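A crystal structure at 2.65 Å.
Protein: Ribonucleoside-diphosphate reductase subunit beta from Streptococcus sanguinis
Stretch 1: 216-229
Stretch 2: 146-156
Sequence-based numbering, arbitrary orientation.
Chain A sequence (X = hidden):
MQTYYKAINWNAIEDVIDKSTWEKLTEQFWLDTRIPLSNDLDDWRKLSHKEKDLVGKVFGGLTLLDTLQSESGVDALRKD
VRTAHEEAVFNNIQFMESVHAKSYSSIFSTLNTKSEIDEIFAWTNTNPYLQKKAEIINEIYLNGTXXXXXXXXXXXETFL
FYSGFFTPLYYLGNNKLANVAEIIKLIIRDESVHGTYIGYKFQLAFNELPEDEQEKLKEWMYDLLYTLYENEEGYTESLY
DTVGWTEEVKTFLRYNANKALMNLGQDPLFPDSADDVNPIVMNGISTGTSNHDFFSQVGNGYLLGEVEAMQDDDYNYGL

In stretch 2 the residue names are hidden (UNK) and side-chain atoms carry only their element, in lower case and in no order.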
# COMPACT_ATOMS: atom_id res chain seq x y z
N LYS A 216 28.24 -14.25 -12.30
CA LYS A 216 27.27 -14.14 -13.40
C LYS A 216 26.29 -12.98 -13.19
O LYS A 216 25.97 -12.26 -14.13
CB LYS A 216 26.49 -15.45 -13.55
CG LYS A 216 27.31 -16.60 -14.12
CD LYS A 216 26.42 -17.79 -14.45
CE LYS A 216 27.22 -18.93 -15.06
NZ LYS A 216 27.78 -18.57 -16.40
N LEU A 217 25.81 -12.82 -11.96
CA LEU A 217 24.86 -11.77 -11.64
C LEU A 217 25.51 -10.39 -11.72
O LEU A 217 24.91 -9.45 -12.24
CB LEU A 217 24.27 -11.98 -10.24
CG LEU A 217 23.08 -11.09 -9.85
CD1 LEU A 217 21.83 -11.48 -10.63
CD2 LEU A 217 22.84 -11.16 -8.35
N LYS A 218 26.73 -10.28 -11.20
CA LYS A 218 27.51 -9.04 -11.30
C LYS A 218 27.78 -8.68 -12.76
O LYS A 218 27.81 -7.50 -13.11
CB LYS A 218 28.83 -9.17 -10.53
CG LYS A 218 28.68 -9.13 -9.02
CD LYS A 218 29.96 -9.51 -8.30
CE LYS A 218 31.04 -8.44 -8.45
NZ LYS A 218 32.24 -8.75 -7.64
N GLU A 219 27.97 -9.69 -13.60
CA GLU A 219 28.13 -9.48 -15.04
C GLU A 219 26.82 -8.96 -15.65
O GLU A 219 26.84 -8.02 -16.46
CB GLU A 219 28.55 -10.78 -15.74
CG GLU A 219 29.02 -10.59 -17.18
CD GLU A 219 29.42 -11.89 -17.84
OE1 GLU A 219 29.29 -12.97 -17.22
OE2 GLU A 219 29.88 -11.85 -19.01
N TRP A 220 25.70 -9.55 -15.26
CA TRP A 220 24.38 -9.11 -15.71
C TRP A 220 24.01 -7.74 -15.12
O TRP A 220 23.22 -6.99 -15.70
CB TRP A 220 23.31 -10.15 -15.34
CG TRP A 220 21.97 -9.90 -15.98
CD1 TRP A 220 21.55 -10.36 -17.20
CD2 TRP A 220 20.88 -9.15 -15.44
NE1 TRP A 220 20.27 -9.93 -17.45
CE2 TRP A 220 19.83 -9.19 -16.38
CE3 TRP A 220 20.69 -8.45 -14.24
CZ2 TRP A 220 18.61 -8.56 -16.17
CZ3 TRP A 220 19.47 -7.82 -14.03
CH2 TRP A 220 18.45 -7.87 -14.99
N MET A 221 24.59 -7.42 -13.96
CA MET A 221 24.34 -6.16 -13.27
C MET A 221 24.94 -4.97 -14.01
O MET A 221 24.23 -4.02 -14.35
CB MET A 221 24.89 -6.24 -11.84
CG MET A 221 24.62 -5.01 -10.98
SD MET A 221 24.86 -5.35 -9.23
CE MET A 221 24.86 -3.68 -8.58
N TYR A 222 26.25 -5.02 -14.25
CA TYR A 222 26.95 -3.93 -14.93
C TYR A 222 26.56 -3.81 -16.41
O TYR A 222 26.56 -2.71 -16.96
CB TYR A 222 28.47 -4.06 -14.78
CG TYR A 222 28.96 -3.78 -13.38
CD1 TYR A 222 28.98 -2.48 -12.88
CD2 TYR A 222 29.41 -4.80 -12.55
CE1 TYR A 222 29.43 -2.21 -11.59
CE2 TYR A 222 29.86 -4.55 -11.27
CZ TYR A 222 29.87 -3.25 -10.79
OH TYR A 222 30.32 -2.99 -9.52
N ASP A 223 26.22 -4.93 -17.04
CA ASP A 223 25.67 -4.92 -18.40
C ASP A 223 24.37 -4.11 -18.46
O ASP A 223 24.15 -3.34 -19.40
CB ASP A 223 25.40 -6.35 -18.90
CG ASP A 223 26.65 -7.04 -19.41
OD1 ASP A 223 26.52 -7.99 -20.22
OD2 ASP A 223 27.77 -6.66 -19.00
N LEU A 224 23.52 -4.28 -17.45
CA LEU A 224 22.29 -3.51 -17.32
C LEU A 224 22.57 -2.06 -16.93
O LEU A 224 21.84 -1.15 -17.31
CB LEU A 224 21.35 -4.16 -16.30
CG LEU A 224 19.90 -3.67 -16.27
CD1 LEU A 224 19.14 -4.17 -17.49
CD2 LEU A 224 19.21 -4.12 -14.99
N LEU A 225 23.64 -1.86 -16.16
CA LEU A 225 24.04 -0.52 -15.71
C LEU A 225 24.45 0.36 -16.90
O LEU A 225 23.94 1.46 -17.06
CB LEU A 225 25.17 -0.61 -14.68
CG LEU A 225 25.35 0.58 -13.72
CD1 LEU A 225 26.19 0.18 -12.52
CD2 LEU A 225 25.97 1.80 -14.41
N TYR A 226 25.38 -0.15 -17.72
CA TYR A 226 25.89 0.61 -18.87
C TYR A 226 24.82 0.86 -19.94
O TYR A 226 24.83 1.91 -20.58
CB TYR A 226 27.10 -0.10 -19.49
CG TYR A 226 28.41 0.17 -18.78
CD1 TYR A 226 29.07 1.39 -18.94
CD2 TYR A 226 28.99 -0.78 -17.94
CE1 TYR A 226 30.27 1.64 -18.29
CE2 TYR A 226 30.19 -0.53 -17.29
CZ TYR A 226 30.82 0.68 -17.47
OH TYR A 226 32.01 0.93 -16.82
N THR A 227 23.92 -0.10 -20.14
CA THR A 227 22.84 0.04 -21.13
C THR A 227 21.84 1.13 -20.72
O THR A 227 21.41 1.93 -21.55
CB THR A 227 22.06 -1.28 -21.33
OG1 THR A 227 22.99 -2.34 -21.60
CG2 THR A 227 21.08 -1.16 -22.48
N LEU A 228 21.48 1.15 -19.43
CA LEU A 228 20.59 2.17 -18.88
C LEU A 228 21.26 3.54 -18.84
O LEU A 228 20.60 4.56 -19.01
CB LEU A 228 20.11 1.78 -17.48
CG LEU A 228 19.14 0.60 -17.40
CD1 LEU A 228 19.04 0.09 -15.98
CD2 LEU A 228 17.77 0.99 -17.94
N TYR A 229 22.57 3.55 -18.60
CA TYR A 229 23.36 4.79 -18.59
C TYR A 229 23.47 5.39 -19.99
O TYR A 229 23.35 6.61 -20.15
CB TYR A 229 24.75 4.52 -18.01
CG TYR A 229 25.69 5.71 -18.08
CD1 TYR A 229 25.44 6.87 -17.36
CD2 TYR A 229 26.84 5.66 -18.86
CE1 TYR A 229 26.30 7.96 -17.42
CE2 TYR A 229 27.71 6.74 -18.93
CZ TYR A 229 27.43 7.89 -18.21
OH TYR A 229 28.29 8.96 -18.28
N UNK A 146 14.37 -13.60 -8.85
CA UNK A 146 14.36 -12.91 -7.56
C UNK A 146 15.76 -12.47 -7.12
O UNK A 146 16.42 -13.16 -6.34
c UNK A 146 13.73 -13.80 -6.50
N UNK A 147 16.18 -11.31 -7.61
CA UNK A 147 17.52 -10.73 -7.37
C UNK A 147 17.78 -9.70 -8.46
O UNK A 147 18.28 -8.61 -8.19
c UNK A 147 20.67 -12.87 -6.41
c UNK A 147 19.20 -11.51 -4.92
c UNK A 147 18.63 -11.80 -7.38
c UNK A 147 19.75 -11.67 -6.34
N UNK A 148 17.43 -10.07 -9.69
CA UNK A 148 17.50 -9.18 -10.84
C UNK A 148 16.45 -8.08 -10.76
O UNK A 148 16.68 -6.95 -11.19
c UNK A 148 17.31 -9.98 -12.14
c UNK A 148 18.05 -11.99 -13.51
o UNK A 148 17.21 -11.65 -14.37
c UNK A 148 18.41 -11.01 -12.40
o UNK A 148 18.61 -13.10 -13.51
N UNK A 149 15.29 -8.42 -10.20
CA UNK A 149 14.20 -7.45 -10.00
C UNK A 149 14.54 -6.43 -8.91
O UNK A 149 14.10 -5.28 -8.98
n UNK A 149 10.32 -11.96 -9.43
c UNK A 149 12.37 -9.02 -10.81
c UNK A 149 11.13 -9.82 -10.42
c UNK A 149 12.90 -8.18 -9.66
c UNK A 149 11.48 -11.04 -9.59
N UNK A 150 15.31 -6.85 -7.91
CA UNK A 150 15.77 -5.95 -6.85
C UNK A 150 16.83 -4.97 -7.36
O UNK A 150 16.86 -3.82 -6.93
c UNK A 150 16.33 -6.75 -5.67
c UNK A 150 14.77 -8.76 -2.77
c UNK A 150 15.26 -7.52 -4.90
c UNK A 150 15.85 -8.23 -3.69
n UNK A 150 13.94 -9.83 -3.39
N UNK A 151 17.68 -5.42 -8.28
CA UNK A 151 18.71 -4.57 -8.88
C UNK A 151 18.09 -3.49 -9.77
O UNK A 151 18.55 -2.35 -9.79
c UNK A 151 21.11 -7.53 -9.59
c UNK A 151 20.68 -4.49 -10.47
c UNK A 151 20.51 -6.36 -8.84
c UNK A 151 19.71 -5.40 -9.72
N UNK A 152 17.04 -3.87 -10.51
CA UNK A 152 16.38 -2.95 -11.44
C UNK A 152 15.64 -1.83 -10.73
O UNK A 152 15.67 -0.68 -11.17
c UNK A 152 15.42 -3.73 -12.34
N UNK A 153 14.97 -2.16 -9.62
CA UNK A 153 14.23 -1.16 -8.83
C UNK A 153 15.18 -0.19 -8.12
O UNK A 153 14.85 0.98 -7.95
c UNK A 153 13.33 -1.86 -7.81
o UNK A 153 12.44 -0.93 -7.21
N UNK A 154 16.34 -0.69 -7.71
CA UNK A 154 17.36 0.16 -7.09
C UNK A 154 18.00 1.08 -8.13
O UNK A 154 18.14 2.28 -7.90
c UNK A 154 18.45 -0.67 -6.37
c UNK A 154 17.85 -1.40 -5.17
c UNK A 154 19.61 0.20 -5.92
N UNK A 155 18.38 0.52 -9.28
CA UNK A 155 18.88 1.34 -10.40
C UNK A 155 17.85 2.38 -10.83
O UNK A 155 18.20 3.52 -11.12
c UNK A 155 21.71 0.50 -11.04
c UNK A 155 23.11 -1.40 -11.49
c UNK A 155 20.60 -0.17 -11.55
c UNK A 155 20.78 -1.46 -12.05
c UNK A 155 22.02 -2.07 -12.02
c UNK A 155 22.95 -0.11 -11.00
c UNK A 155 19.24 0.48 -11.62
N UNK A 156 16.59 1.97 -10.87
CA UNK A 156 15.51 2.84 -11.32
C UNK A 156 15.43 4.10 -10.47
O UNK A 156 15.67 5.21 -10.97
c UNK A 156 14.17 2.10 -11.28
c UNK A 156 13.03 3.62 -12.94
c UNK A 156 11.70 1.92 -11.67
c UNK A 156 12.89 2.87 -11.63

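Position 146 carries a single side-chain carbon, exposed and out of reach of stretch 1. It is alanine, and Ala146, with no polar group, needs no partner there.

Position 147 has four carbons forked at the second, and they meet Leu217: the pattern is leucine. Leu147 is at the N-cap position, and its CD2 lies 3.4 Å from CD2 of Leu217, so this apolar side chain carries the contact back to the residue just before the helix.

At position 148 three carbons run in a row, the third bearing two oxygens, and the chain meets Leu217 and Trp220: glutamate. The CB of Glu148 comes within 3.6 Å of CZ3 of Trp220, and its CG lies over one face of the indole, 4.0 Å from the centroid of the six-membered ring of Trp220, a CH-pi contact. The aliphatic part thus packs on the ring, while the carboxylate is hydrogen-bonded through OE2 to a residue just outside the stretches.

Positions 149 and 150 each show four carbons in a row ending in nitrogen, without touching stretch 1, so both are lysine. Lys149 points away and its NZ is hydrogen-bonded elsewhere in the structure; Lys150 is buried and out of reach.

Position 151 has four carbons forked at the first, one arm two carbons long, touching Leu217 and Met221: isoleucine. The CD1 of Ile151 is 4.1 Å from CG of Leu217, and its CG2 is 4.0 Å from CG of Met221, so the beta-branched chain meets residues one turn apart.

A lone carbon at position 152 means alanine; Ala152 points sideways, and its small side chain makes no close contact. Position 153, one carbon then one oxygen, is serine; OG of Ser153 is hydrogen-bonded elsewhere. Position 154, one carbon carrying two more, is valine; Val154 is apolar, suiting a buried place off this contact.

Position 155 has one carbon, then a six-carbon ring without oxygen, and meets Met221, Leu224, Leu225 and Leu228: phenylalanine. The CE1 of Phe155 is 3.6 Å from CD1 of Leu225, its CZ 3.9 Å from CG of Met221, and Leu224 CD2 lies at the ring edge. A flat apolar ring suits this buried pocket.

Position 156, four carbons forked at the second, is leucine; Leu156 points sideways, an apolar chain buried off this contact.

The helices run in roughly the same direction, crossing at -31° with axes 11.0 Å apart at closest approach. No hydrogen bond joins them, so side-chain packing makes the contact. Residues 148, 151 and 155 recur on one side of their helix, and Phe155 is the knob, seated among Met221, Leu224, Leu225 and Leu228.

Stretch 2, residues 146-156: ALEKKIASVFL
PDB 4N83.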